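Local coordinates for SnoaL-like domain-containing protein (Silicibacter pomeroyi, PDB 3FLJ), which is of unknown function but has the cystatin-like alpha+beta fold of the SnoaL-like family, whose cone-shaped barrel often encloses a ligand pocket, at residues M50-Y55 with F120-R125; Q73-F78 with C96-L101; R79-M84 with A91-C96. All blocks are in the same frame, centred on the assembly; numbering follows the deposited sequence.

Contact 1 of 3, residues M50-Y55 with F120-R125; sequences MPPTYY and FEVVMR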
loop_
_atom_site.group_PDB
_atom_site.type_symbol
_atom_site.label_atom_id
_atom_site.label_comp_id
_atom_site.label_asym_id
_atom_site.label_seq_id
_atom_site.Cartn_x
_atom_site.Cartn_y
_atom_site.Cartn_z
HETATM N N MSE A 50 5.198 -0.680 11.269
HETATM C CA MSE A 50 4.469 0.568 11.023
HETATM C C MSE A 50 3.071 0.217 10.479
HETATM O O MSE A 50 2.940 -0.180 9.313
HETATM C CB MSE A 50 5.278 1.410 10.049
HETATM C CG MSE A 50 6.506 2.050 10.689
HETATM SE SE MSE A 50 7.894 2.369 9.395
HETATM C CE MSE A 50 8.531 0.495 9.188
ATOM N N PRO A 51 2.007 0.373 11.318
ATOM C CA PRO A 51 0.672 -0.043 10.879
ATOM C C PRO A 51 -0.004 0.914 9.890
ATOM O O PRO A 51 0.430 2.046 9.768
ATOM C CB PRO A 51 -0.098 -0.078 12.200
ATOM C CG PRO A 51 0.467 1.044 12.963
ATOM C CD PRO A 51 1.933 0.971 12.676
ATOM N N PRO A 52 -1.096 0.482 9.224
ATOM C CA PRO A 52 -1.784 1.404 8.301
ATOM C C PRO A 52 -2.672 2.449 9.010
ATOM O O PRO A 52 -3.086 3.433 8.378
ATOM C CB PRO A 52 -2.644 0.458 7.471
ATOM C CG PRO A 52 -3.004 -0.627 8.408
ATOM C CD PRO A 52 -1.833 -0.792 9.351
ATOM N N THR A 53 -2.942 2.229 10.298
ATOM C CA THR A 53 -3.822 3.049 11.120
ATOM C C THR A 53 -3.129 4.329 11.599
ATOM O O THR A 53 -3.400 5.397 11.058
ATOM C CB THR A 53 -4.336 2.207 12.300
ATOM O OG1 THR A 53 -3.205 1.645 12.977
ATOM C CG2 THR A 53 -5.220 1.059 11.792
ATOM N N TYR A 54 -2.188 4.212 12.542
ATOM C CA TYR A 54 -1.481 5.372 13.129
ATOM C C TYR A 54 -0.107 5.572 12.501
ATOM O O TYR A 54 0.512 4.597 12.094
ATOM C CB TYR A 54 -1.287 5.163 14.629
ATOM C CG TYR A 54 -2.565 4.975 15.412
ATOM C CD1 TYR A 54 -3.506 6.016 15.512
ATOM C CD2 TYR A 54 -2.829 3.771 16.098
ATOM C CE1 TYR A 54 -4.709 5.858 16.269
ATOM C CE2 TYR A 54 -4.017 3.602 16.847
ATOM C CZ TYR A 54 -4.946 4.646 16.932
ATOM O OH TYR A 54 -6.104 4.480 17.667
ATOM N N TYR A 55 0.385 6.820 12.474
ATOM C CA TYR A 55 1.749 7.152 11.981
ATOM C C TYR A 55 2.728 6.995 13.162
ATOM O O TYR A 55 3.311 7.959 13.666
ATOM C CB TYR A 55 1.806 8.559 11.375
ATOM C CG TYR A 55 2.999 8.808 10.479
ATOM C CD1 TYR A 55 3.131 8.115 9.269
ATOM C CD2 TYR A 55 3.973 9.777 10.788
ATOM C CE1 TYR A 55 4.216 8.342 8.396
ATOM C CE2 TYR A 55 5.079 10.016 9.905
ATOM C CZ TYR A 55 5.183 9.279 8.724
ATOM O OH TYR A 55 6.215 9.470 7.834
ATOM N N PHE A 120 8.734 -3.568 8.553
ATOM C CA PHE A 120 7.450 -4.141 8.130
ATOM C C PHE A 120 6.468 -2.957 8.204
ATOM O O PHE A 120 6.048 -2.564 9.296
ATOM C CB PHE A 120 7.100 -5.276 9.113
ATOM C CG PHE A 120 5.987 -6.217 8.667
ATOM C CD1 PHE A 120 4.838 -5.786 7.970
ATOM C CD2 PHE A 120 6.048 -7.567 9.056
ATOM C CE1 PHE A 120 3.828 -6.693 7.608
ATOM C CE2 PHE A 120 5.030 -8.480 8.696
ATOM C CZ PHE A 120 3.916 -8.031 7.975
ATOM N N GLU A 121 6.137 -2.384 7.045
ATOM C CA GLU A 121 5.259 -1.217 6.931
ATOM C C GLU A 121 4.018 -1.602 6.129
ATOM O O GLU A 121 4.152 -2.134 5.024
ATOM C CB GLU A 121 6.036 -0.091 6.263
ATOM C CG GLU A 121 5.285 1.237 6.165
ATOM C CD GLU A 121 6.206 2.388 5.835
ATOM O OE1 GLU A 121 7.263 2.168 5.216
ATOM O OE2 GLU A 121 5.883 3.521 6.208
ATOM N N VAL A 122 2.825 -1.334 6.681
ATOM C CA VAL A 122 1.558 -1.735 6.057
ATOM C C VAL A 122 0.785 -0.525 5.534
ATOM O O VAL A 122 0.540 0.427 6.276
ATOM C CB VAL A 122 0.685 -2.556 7.020
ATOM C CG1 VAL A 122 -0.662 -2.987 6.343
ATOM C CG2 VAL A 122 1.437 -3.781 7.523
ATOM N N VAL A 123 0.417 -0.579 4.249
ATOM C CA VAL A 123 -0.418 0.439 3.570
ATOM C C VAL A 123 -1.699 -0.286 3.119
ATOM O O VAL A 123 -1.644 -1.469 2.783
ATOM C CB VAL A 123 0.325 1.147 2.390
ATOM C CG1 VAL A 123 1.439 2.051 2.916
ATOM C CG2 VAL A 123 0.911 0.158 1.400
HETATM N N MSE A 124 -2.842 0.406 3.152
HETATM C CA MSE A 124 -4.145 -0.179 2.825
HETATM C C MSE A 124 -5.129 0.767 2.163
HETATM O O MSE A 124 -4.913 1.986 2.113
HETATM C CB MSE A 124 -4.824 -0.700 4.113
HETATM C CG MSE A 124 -4.435 -2.065 4.551
HETATM SE SE MSE A 124 -5.478 -2.502 6.166
HETATM C CE MSE A 124 -7.251 -2.511 5.613
ATOM N N ARG A 125 -6.201 0.150 1.651
ATOM C CA ARG A 125 -7.395 0.822 1.115
ATOM C C ARG A 125 -8.619 -0.074 1.423
ATOM O O ARG A 125 -8.439 -1.282 1.611
ATOM C CB ARG A 125 -7.278 1.050 -0.398
ATOM C CG ARG A 125 -7.240 -0.222 -1.251
ATOM C CD ARG A 125 -7.037 0.062 -2.731
ATOM N NE ARG A 125 -8.157 0.842 -3.267
ATOM C CZ ARG A 125 -9.311 0.360 -3.754
ATOM N NH1 ARG A 125 -9.522 -0.941 -3.987
ATOM N NH2 ARG A 125 -10.248 1.220 -4.148
#
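Met50, deposited as selenomethionine, and Glu121 are bridge partners where strand 47-50 ends against strand 117-125, a parallel pairing within the curved mixed sheet of the cystatin-like, SnoaL-type fold; their side chains cross at a slant. Two backbone bonds make the join: Met50 N gives its hydrogen to Phe120 O at 2.9 Å, and Met50 O receives Val122 N at 2.9 Å. Between them the CA-H of Glu121 also turns toward Met50 O. On the face of the sheet that carries Met50 and Glu121, the selenomethionine, in the conformer described here (one of two modelled), has CG anti to its carbonyl carbon (chi1 -74°) and bends at its third torsion, which in this copy lays SE against the carboxylate carbon of Glu121; that approach is tentative. Glu121, with CG anti to N (chi1 -176°) and an extended chain, carries its CG past Met50 CB at 3.9 Å. The charge of its carboxylate is met from the second subunit, where Arg125 binds OE2 and Arg81 binds OE1. After Met50 the chain leaves the strand, and Pro51 O accepts a hydrogen bond from Arg125 of the second subunit. Pro52 points its ring toward strand 117-125, alongside Val122, whose side chain is on the other face from Glu121; Pro52 CD lies 3.9 Å from Val122 CB. Having no N-H, Pro52 cannot extend the strand pairing to Val122 O, which instead lies 3.2 Å from Pro52 CA. Farther along, Met124, also selenomethionine and packed on Val130 and Leu133 of helix 127-143, brings its SE to 3.8 Å from Pro52 CG.

Contact 2 of 3, residues Q73-F78 with C96-L101; sequences QVFSEF and CKVGEL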
loop_
_atom_site.group_PDB
_atom_site.type_symbol
_atom_site.label_atom_id
_atom_site.label_comp_id
_atom_site.label_asym_id
_atom_site.label_seq_id
_atom_site.Cartn_x
_atom_site.Cartn_y
_atom_site.Cartn_z
ATOM N N GLN A 73 -5.969 -11.938 13.465
ATOM C CA GLN A 73 -7.246 -12.265 14.097
ATOM C C GLN A 73 -8.401 -11.385 13.590
ATOM O O GLN A 73 -9.499 -11.904 13.361
ATOM C CB GLN A 73 -7.148 -12.124 15.624
ATOM C CG GLN A 73 -6.279 -13.179 16.321
ATOM C CD GLN A 73 -7.044 -14.375 16.850
ATOM O OE1 GLN A 73 -8.154 -14.694 16.405
ATOM N NE2 GLN A 73 -6.451 -15.043 17.828
ATOM N N VAL A 74 -8.145 -10.074 13.452
ATOM C CA VAL A 74 -9.142 -9.113 12.947
ATOM C C VAL A 74 -9.536 -9.440 11.501
ATOM O O VAL A 74 -10.733 -9.496 11.190
ATOM C CB VAL A 74 -8.657 -7.634 13.054
ATOM C CG1 VAL A 74 -9.646 -6.659 12.393
ATOM C CG2 VAL A 74 -8.454 -7.243 14.516
ATOM N N PHE A 75 -8.537 -9.679 10.645
ATOM C CA PHE A 75 -8.794 -9.995 9.237
ATOM C C PHE A 75 -9.471 -11.352 9.022
ATOM O O PHE A 75 -9.234 -12.293 9.766
ATOM C CB PHE A 75 -7.515 -9.974 8.369
ATOM C CG PHE A 75 -6.823 -8.626 8.243
ATOM C CD1 PHE A 75 -7.518 -7.390 8.259
ATOM C CD2 PHE A 75 -5.452 -8.607 7.943
ATOM C CE1 PHE A 75 -6.828 -6.175 8.080
ATOM C CE2 PHE A 75 -4.760 -7.389 7.748
ATOM C CZ PHE A 75 -5.441 -6.179 7.818
ATOM N N SER A 76 -10.320 -11.411 8.000
ATOM C CA SER A 76 -10.968 -12.636 7.534
ATOM C C SER A 76 -10.810 -12.696 6.018
ATOM O O SER A 76 -10.551 -11.670 5.377
ATOM C CB SER A 76 -12.443 -12.665 7.930
ATOM O OG SER A 76 -13.110 -11.502 7.497
ATOM N N GLU A 77 -10.953 -13.903 5.464
ATOM C CA GLU A 77 -10.816 -14.167 4.028
ATOM C C GLU A 77 -9.471 -13.626 3.487
ATOM O O GLU A 77 -9.415 -13.053 2.409
ATOM C CB GLU A 77 -12.017 -13.573 3.256
ATOM C CG GLU A 77 -13.397 -14.039 3.758
ATOM C CD GLU A 77 -14.588 -13.578 2.886
ATOM O OE1 GLU A 77 -14.392 -13.013 1.777
ATOM O OE2 GLU A 77 -15.750 -13.801 3.319
ATOM N N PHE A 78 -8.403 -13.790 4.271
ATOM C CA PHE A 78 -7.106 -13.219 3.938
ATOM C C PHE A 78 -6.390 -14.079 2.906
ATOM O O PHE A 78 -6.354 -15.306 3.024
ATOM C CB PHE A 78 -6.226 -13.069 5.192
ATOM C CG PHE A 78 -4.930 -12.336 4.944
ATOM C CD1 PHE A 78 -3.806 -13.007 4.421
ATOM C CD2 PHE A 78 -4.828 -10.968 5.207
ATOM C CE1 PHE A 78 -2.608 -12.323 4.162
ATOM C CE2 PHE A 78 -3.632 -10.275 4.972
ATOM C CZ PHE A 78 -2.516 -10.954 4.441
ATOM N N CYS A 96 -8.432 -8.892 1.857
ATOM C CA CYS A 96 -9.106 -9.470 3.028
ATOM C C CYS A 96 -10.373 -8.672 3.337
ATOM O O CYS A 96 -10.788 -7.813 2.528
ATOM C CB CYS A 96 -8.147 -9.484 4.243
ATOM S SG CYS A 96 -7.612 -7.867 4.743
ATOM N N LYS A 97 -11.029 -9.032 4.436
ATOM C CA LYS A 97 -12.155 -8.272 4.969
ATOM C C LYS A 97 -11.932 -7.952 6.451
ATOM O O LYS A 97 -11.183 -8.660 7.144
ATOM C CB LYS A 97 -13.487 -9.016 4.784
ATOM C CG LYS A 97 -13.760 -9.460 3.359
ATOM C CD LYS A 97 -15.163 -10.015 3.126
ATOM C CE LYS A 97 -16.221 -8.920 3.104
ATOM N NZ LYS A 97 -17.564 -9.389 2.633
ATOM N N VAL A 98 -12.532 -6.841 6.891
ATOM C CA VAL A 98 -12.620 -6.445 8.301
ATOM C C VAL A 98 -14.137 -6.443 8.510
ATOM O O VAL A 98 -14.827 -5.497 8.087
ATOM C CB VAL A 98 -11.965 -5.081 8.590
ATOM C CG1 VAL A 98 -12.153 -4.697 10.048
ATOM C CG2 VAL A 98 -10.489 -5.130 8.247
ATOM N N GLY A 99 -14.648 -7.539 9.086
ATOM C CA GLY A 99 -16.078 -7.759 9.236
ATOM C C GLY A 99 -16.656 -7.957 7.842
ATOM O O GLY A 99 -16.173 -8.810 7.086
ATOM N N GLU A 100 -17.660 -7.148 7.499
ATOM C CA GLU A 100 -18.271 -7.157 6.155
ATOM C C GLU A 100 -17.588 -6.217 5.145
ATOM O O GLU A 100 -17.950 -6.252 3.965
ATOM C CB GLU A 100 -19.775 -6.822 6.252
ATOM C CG GLU A 100 -20.593 -7.800 7.134
ATOM C CD GLU A 100 -20.534 -9.275 6.661
ATOM O OE1 GLU A 100 -20.421 -9.533 5.433
ATOM O OE2 GLU A 100 -20.602 -10.179 7.528
ATOM N N LEU A 101 -16.594 -5.430 5.576
ATOM C CA LEU A 101 -15.930 -4.442 4.732
ATOM C C LEU A 101 -14.712 -5.037 4.042
ATOM O O LEU A 101 -13.878 -5.646 4.707
ATOM C CB LEU A 101 -15.484 -3.242 5.566
ATOM C CG LEU A 101 -16.545 -2.401 6.281
ATOM C CD1 LEU A 101 -15.861 -1.377 7.157
ATOM C CD2 LEU A 101 -17.487 -1.715 5.290
HETATM O O HOH W 1 -12.969 -9.861 9.624
HETATM O O HOH W 2 -15.812 -11.509 7.102
#
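Cys96 holds SG between its own N and carbonyl carbon (chi1 62°), while Phe75 swings CG away from its carbonyl carbon (chi1 -64°); together these torsions set the sulfur squarely over one face of the phenyl ring. SG is 3.6 Å from the centroid of the Phe75 ring and 14° off its normal, a close sulfur-aromatic contact. Val98 meets the same ring differently: its CG2 comes in at the edge, near the ring plane, 3.7 Å from Phe75 CD1. Shortening Phe75 to an alanine is likely to strip the ring from over Cys96 SG, leaving it the more distant, oblique Phe78, and to open a gap beside Val98 CG2. Val98 offers its other methyl, CG1, to CG1 of Val74 in the last turn of helix 61-74, and Val74 also packs on Leu133 of helix 127-143. Here helix 61-74 runs into the short strand 75-76, which pairs antiparallel with the end of strand 89-98 before the chain turns a corner at Glu77. Ser76 and Lys97 form the hydrogen-bonded pair: Ser76 N reaches Lys97 O at 3.0 Å, and Lys97 N reaches Ser76 O at 2.8 Å. Glu77 and Lys97 run alongside each other, Glu77 OE1 lying 3.4 Å from Lys97 CD, so the carboxylate touches the lysine's aliphatic part. A type II' turn from Val98 to Leu101, with Gly99 at positive phi, makes the tight beta hairpin linking strands 89-98 and 101-111 of the cystatin-like sheet; Val98 and Leu101 exchange backbone bonds across it. One water accepts from Ser76 OG and Gly99 N and donates to Val74 O and, at longer range, to Lys97 O; a second donates to Ser76 OG, 2.7 Å away, and to Gly99 O.

Contact 3 of 3, residues R79-M84 with A91-C96; sequences RYRRIM and ALEFQC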
loop_
_atom_site.group_PDB
_atom_site.type_symbol
_atom_site.label_atom_id
_atom_site.label_comp_id
_atom_site.label_asym_id
_atom_site.label_seq_id
_atom_site.Cartn_x
_atom_site.Cartn_y
_atom_site.Cartn_z
ATOM N N ARG A 79 -5.810 -13.417 1.908
ATOM C CA ARG A 79 -4.910 -14.076 0.958
ATOM C C ARG A 79 -4.027 -13.057 0.262
ATOM O O ARG A 79 -4.471 -11.933 -0.019
ATOM C CB ARG A 79 -5.627 -14.962 -0.088
ATOM C CG ARG A 79 -6.395 -14.293 -1.230
ATOM C CD ARG A 79 -7.608 -13.555 -0.739
ATOM N NE ARG A 79 -8.386 -12.998 -1.850
ATOM C CZ ARG A 79 -9.625 -12.498 -1.757
ATOM N NH1 ARG A 79 -10.273 -12.426 -0.589
ATOM N NH2 ARG A 79 -10.220 -12.036 -2.857
ATOM N N TYR A 80 -2.790 -13.461 -0.013
ATOM C CA TYR A 80 -1.887 -12.651 -0.821
ATOM C C TYR A 80 -2.312 -12.815 -2.280
ATOM O O TYR A 80 -2.851 -13.862 -2.651
ATOM C CB TYR A 80 -0.421 -13.032 -0.597
ATOM C CG TYR A 80 0.080 -12.573 0.750
ATOM C CD1 TYR A 80 0.372 -11.225 0.970
ATOM C CD2 TYR A 80 0.272 -13.477 1.813
ATOM C CE1 TYR A 80 0.840 -10.762 2.221
ATOM C CE2 TYR A 80 0.760 -13.024 3.074
ATOM C CZ TYR A 80 1.040 -11.667 3.261
ATOM O OH TYR A 80 1.496 -11.213 4.464
ATOM N N ARG A 81 -2.134 -11.750 -3.064
ATOM C CA ARG A 81 -2.436 -11.719 -4.502
ATOM C C ARG A 81 -1.152 -11.723 -5.309
ATOM O O ARG A 81 -0.990 -12.561 -6.191
ATOM C CB ARG A 81 -3.288 -10.503 -4.850
ATOM C CG ARG A 81 -4.604 -10.507 -4.081
ATOM C CD ARG A 81 -5.666 -9.639 -4.689
ATOM N NE ARG A 81 -5.276 -8.228 -4.842
ATOM C CZ ARG A 81 -6.120 -7.234 -5.155
ATOM N NH1 ARG A 81 -7.431 -7.434 -5.301
ATOM N NH2 ARG A 81 -5.656 -6.005 -5.302
ATOM N N ARG A 82 -0.251 -10.785 -4.997
ATOM C CA ARG A 82 1.041 -10.658 -5.681
ATOM C C ARG A 82 2.209 -10.498 -4.708
ATOM O O ARG A 82 2.082 -9.776 -3.726
ATOM C CB ARG A 82 1.015 -9.506 -6.682
ATOM C CG ARG A 82 0.105 -9.773 -7.871
ATOM C CD ARG A 82 0.269 -8.694 -8.925
ATOM N NE ARG A 82 -0.196 -7.376 -8.484
ATOM C CZ ARG A 82 -0.054 -6.228 -9.168
ATOM N NH1 ARG A 82 0.522 -6.196 -10.357
ATOM N NH2 ARG A 82 -0.516 -5.076 -8.674
ATOM N N ILE A 83 3.312 -11.198 -4.993
ATOM C CA ILE A 83 4.561 -11.151 -4.216
ATOM C C ILE A 83 5.553 -10.508 -5.175
ATOM O O ILE A 83 5.951 -11.143 -6.144
ATOM C CB ILE A 83 5.050 -12.578 -3.776
ATOM C CG1 ILE A 83 3.936 -13.407 -3.108
ATOM C CG2 ILE A 83 6.280 -12.475 -2.864
ATOM C CD1 ILE A 83 3.301 -12.762 -1.904
HETATM N N MSE A 84 5.942 -9.259 -4.923
HETATM C CA MSE A 84 6.821 -8.491 -5.826
HETATM C C MSE A 84 8.078 -8.033 -5.109
HETATM O O MSE A 84 8.007 -7.591 -3.969
HETATM C CB MSE A 84 6.052 -7.289 -6.373
HETATM C CG MSE A 84 4.925 -7.701 -7.314
HETATM SE SE MSE A 84 3.679 -6.292 -7.711
HETATM C CE MSE A 84 2.870 -6.163 -6.033
ATOM N N ALA A 91 7.311 -6.319 -1.638
ATOM C CA ALA A 91 5.958 -5.753 -1.497
ATOM C C ALA A 91 4.991 -6.925 -1.699
ATOM O O ALA A 91 4.943 -7.489 -2.801
ATOM C CB ALA A 91 5.725 -4.668 -2.541
ATOM N N LEU A 92 4.310 -7.340 -0.627
ATOM C CA LEU A 92 3.348 -8.448 -0.665
ATOM C C LEU A 92 1.933 -7.859 -0.629
ATOM O O LEU A 92 1.459 -7.393 0.414
ATOM C CB LEU A 92 3.550 -9.438 0.484
ATOM C CG LEU A 92 4.846 -10.247 0.552
ATOM C CD1 LEU A 92 6.007 -9.391 0.992
ATOM C CD2 LEU A 92 4.688 -11.484 1.488
ATOM N N GLU A 93 1.275 -7.897 -1.783
ATOM C CA GLU A 93 -0.081 -7.388 -1.955
ATOM C C GLU A 93 -1.080 -8.430 -1.473
ATOM O O GLU A 93 -0.982 -9.584 -1.870
ATOM C CB GLU A 93 -0.318 -7.070 -3.429
ATOM C CG GLU A 93 -1.708 -6.609 -3.837
ATOM C CD GLU A 93 -1.814 -6.543 -5.341
ATOM O OE1 GLU A 93 -0.845 -6.120 -5.980
ATOM O OE2 GLU A 93 -2.829 -6.937 -5.895
ATOM N N PHE A 94 -2.054 -8.000 -0.666
ATOM C CA PHE A 94 -3.111 -8.879 -0.144
ATOM C C PHE A 94 -4.505 -8.273 -0.248
ATOM O O PHE A 94 -4.649 -7.062 -0.444
ATOM C CB PHE A 94 -2.820 -9.261 1.315
ATOM C CG PHE A 94 -2.809 -8.097 2.288
ATOM C CD1 PHE A 94 -3.995 -7.668 2.906
ATOM C CD2 PHE A 94 -1.615 -7.455 2.618
ATOM C CE1 PHE A 94 -3.995 -6.596 3.834
ATOM C CE2 PHE A 94 -1.591 -6.387 3.552
ATOM C CZ PHE A 94 -2.786 -5.955 4.159
ATOM N N GLN A 95 -5.503 -9.151 -0.138
ATOM C CA GLN A 95 -6.915 -8.792 -0.044
ATOM C C GLN A 95 -7.498 -9.539 1.167
ATOM O O GLN A 95 -7.088 -10.667 1.477
ATOM C CB GLN A 95 -7.667 -9.138 -1.319
ATOM C CG GLN A 95 -9.097 -8.562 -1.363
ATOM C CD GLN A 95 -9.817 -8.774 -2.684
ATOM O OE1 GLN A 95 -9.215 -9.143 -3.693
ATOM N NE2 GLN A 95 -11.128 -8.540 -2.680
ATOM N N CYS A 96 -8.432 -8.892 1.857
ATOM C CA CYS A 96 -9.106 -9.470 3.028
ATOM C C CYS A 96 -10.373 -8.672 3.337
ATOM O O CYS A 96 -10.788 -7.813 2.528
ATOM C CB CYS A 96 -8.147 -9.484 4.243
ATOM S SG CYS A 96 -7.612 -7.867 4.743
#
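Ala91 pairs with Met84, here selenomethionine, in a hydrogen-bonded antiparallel pair: Ala91 N reaches Met84 O, and Ala91 O accepts from Met84 N. Leu92 turns to the other face of the sheet, where its CD2 lies over one face of the Tyr80 ring, toward the rim, 4.2 Å from the ring centroid, and its CG meets Ile83 CD1. The hydroxyl of Tyr80 reaches past this contact to Asp107. Glu93 stands opposite both Arg81 and Arg82, a classic beta bulge in the hairpin of strands 78-86 and 89-98. Glu93 O accepts Arg81 N at 2.7 Å and a weak, longer bond from Arg82 N, while Glu93 N is bound to Arg82 O. The bulge lets both arginines reach one carboxylate. With CG anti to N (chi1 176°) and the chain extended, Glu93 presents a separate oxygen to each. Arg82 comes side-on, NE and NH2 both 2.9 Å from Glu93 OE1, which lies near the guanidinium plane, whereas Met84 SE rests over one face of that group. Arg81 uses the anti lone pair of OE2, its NE 3.0 Å from Glu93 OE2, supported by a weak bond from NH2. Both guanidinium planes stand steeply to the carboxylate. Each has a further acidic partner on the second subunit, Glu121 for Arg81 and Asp89 for Arg82, so each arginine probably links Glu93 to an acid across the interface. Phe94 sets its CB 3.8 Å from Tyr80 CD1, and its ring stacks on Phe78. Gln95 closes the pairing by exchanging backbone bonds with Arg79; its amide stacks on the Arg79 guanidinium, the planes 27° apart, and Gln95 OE1 accepts from Arg81 NH1 at 2.9 Å, from above the carbonyl plane.

In the fold
From the N terminus, the chain passes helix 22-31 and strand 47-50 to reach residues 50-55, whose pairing with 120-125 in contact 1 closes the widest loop. Inside it, helix 61-74 leads to residues 73-78, and contact 2 closes a shorter loop at 96-101. Contact 3, the hairpin of 79-84 with 91-96, is nested within that loop; Cys96 belongs to both. None of the loops cross. All three contacts lie on one curved sheet, with strand 101-111 set between strands 89-98 and 117-125. Phe94 joins them inside, touching Phe75 and Phe78 of contact 2 and Val122 and Met124 of contact 1; contacts 1 and 3 also reach the second subunit.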